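Local coordinates for aerobactin synthase IucA (Klebsiella pneumoniae subsp. pneumoniae, PDB 5JM8), which probably catalyses an ATP-dependent ligation in assembly of the siderophore aerobactin, as a synthetase of the NRPS-independent (NIS) family, at residues S22-E26 with T60-R64. Numbering follows the deposited sequence.
Sequences SLVRE and TQHHR
The segment 22-26 is helical, on helix 14-26, and its Val24 and Arg25 carry the contact with the loop joining strands 49-54 and 64-72 of the N-terminal antiparallel sheet; CA atoms come nearest at Arg25 and Gln61, 6.2 Å. Val24 points toward the loop, its CG1 resting 3.9 Å from His63 NE2. Arg25 leaves the helix sideways, extended through chi2 (t, t) and turned at chi3 (m), so that the guanidinium meets its two acceptors near its own plane: NE donates to Gln61 OE1 at 3.1 Å and NH2 to the backbone Thr60 O at 3.0 Å. Gln61 sits in the left-handed helical region (64/16), its CA-to-CB bond toward the helix, and with chi1 m brings OE1 to that NE; His62 then centres an inverse gamma turn, closed by a weak His63 N to Gln61 O bond of 3.0 Å. His62 ND1 donates to Thr60 OG1 (3.0 Å), also hydrogen-bonded to Glu506; the His62 side chain lies about 8 Å from bound ATP. Phe151 makes a cation-pi contact with Arg25. A buried arginine thus ties helix to sheet loop through neutral oxygens, without a salt bridge between these segments.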
# COMPACT_ATOMS: atom_id res chain seq x y z
N SER A 22 -23.84 26.89 24.71
CA SER A 22 -22.88 27.88 25.17
C SER A 22 -23.58 28.87 26.11
O SER A 22 -23.05 29.21 27.17
CB SER A 22 -22.25 28.61 23.99
OG SER A 22 -21.22 29.48 24.42
N LEU A 23 -24.77 29.31 25.71
CA LEU A 23 -25.55 30.25 26.51
C LEU A 23 -26.02 29.63 27.84
O LEU A 23 -25.88 30.24 28.89
CB LEU A 23 -26.77 30.73 25.71
CG LEU A 23 -27.74 31.67 26.43
CD1 LEU A 23 -27.08 33.00 26.77
CD2 LEU A 23 -28.98 31.90 25.57
N VAL A 24 -26.56 28.42 27.77
CA VAL A 24 -27.11 27.74 28.94
C VAL A 24 -26.04 27.52 30.02
O VAL A 24 -26.35 27.52 31.21
CB VAL A 24 -27.74 26.39 28.55
CG1 VAL A 24 -28.03 25.53 29.78
CG2 VAL A 24 -29.01 26.62 27.76
N ARG A 25 -24.80 27.31 29.60
CA ARG A 25 -23.71 27.10 30.53
C ARG A 25 -23.32 28.39 31.26
O ARG A 25 -22.93 28.36 32.43
CB ARG A 25 -22.49 26.53 29.80
CG ARG A 25 -21.21 26.49 30.64
CD ARG A 25 -20.06 25.86 29.89
NE ARG A 25 -20.20 24.41 29.81
CZ ARG A 25 -19.33 23.61 29.19
NH1 ARG A 25 -18.26 24.12 28.60
NH2 ARG A 25 -19.54 22.30 29.17
N GLU A 26 -23.42 29.52 30.56
CA GLU A 26 -22.93 30.79 31.08
C GLU A 26 -24.03 31.63 31.72
O GLU A 26 -23.79 32.78 32.10
CB GLU A 26 -22.25 31.58 29.97
CG GLU A 26 -21.11 30.82 29.30
CD GLU A 26 -20.39 31.64 28.24
OE1 GLU A 26 -20.48 32.88 28.28
OE2 GLU A 26 -19.73 31.02 27.38
N THR A 60 -23.33 18.22 31.89
CA THR A 60 -22.18 18.99 31.42
C THR A 60 -22.61 19.92 30.29
O THR A 60 -21.78 20.39 29.52
CB THR A 60 -21.04 18.07 30.95
OG1 THR A 60 -21.55 17.10 30.04
CG2 THR A 60 -20.41 17.37 32.14
N GLN A 61 -23.91 20.16 30.20
CA GLN A 61 -24.49 21.10 29.24
C GLN A 61 -24.29 20.72 27.77
O GLN A 61 -24.47 21.55 26.88
CB GLN A 61 -23.93 22.51 29.48
CG GLN A 61 -24.30 23.11 30.84
CD GLN A 61 -23.27 22.84 31.92
OE1 GLN A 61 -22.06 22.89 31.69
NE2 GLN A 61 -23.76 22.55 33.13
N HIS A 62 -23.92 19.47 27.51
CA HIS A 62 -23.93 18.94 26.15
C HIS A 62 -25.36 18.52 25.79
O HIS A 62 -25.61 17.35 25.51
CB HIS A 62 -22.98 17.75 25.99
CG HIS A 62 -21.53 18.12 26.09
ND1 HIS A 62 -20.85 18.16 27.30
CD2 HIS A 62 -20.61 18.44 25.14
CE1 HIS A 62 -19.59 18.49 27.08
NE2 HIS A 62 -19.42 18.67 25.78
N HIS A 63 -26.29 19.47 25.82
CA HIS A 63 -27.70 19.17 25.59
C HIS A 63 -28.01 18.92 24.12
O HIS A 63 -27.29 19.38 23.23
CB HIS A 63 -28.58 20.33 26.08
CG HIS A 63 -28.36 20.69 27.51
ND1 HIS A 63 -28.64 19.83 28.55
CD2 HIS A 63 -27.90 21.83 28.07
CE1 HIS A 63 -28.35 20.42 29.69
NE2 HIS A 63 -27.90 21.64 29.43
N ARG A 64 -29.09 18.18 23.88
CA ARG A 64 -29.63 18.00 22.54
C ARG A 64 -31.09 18.46 22.54
O ARG A 64 -31.94 17.84 23.17
CB ARG A 64 -29.52 16.54 22.09
CG ARG A 64 -29.98 16.30 20.65
CD ARG A 64 -29.74 14.87 20.18
NE ARG A 64 -30.57 13.90 20.90
CZ ARG A 64 -30.14 13.12 21.89
NH1 ARG A 64 -30.98 12.28 22.47
NH2 ARG A 64 -28.88 13.18 22.32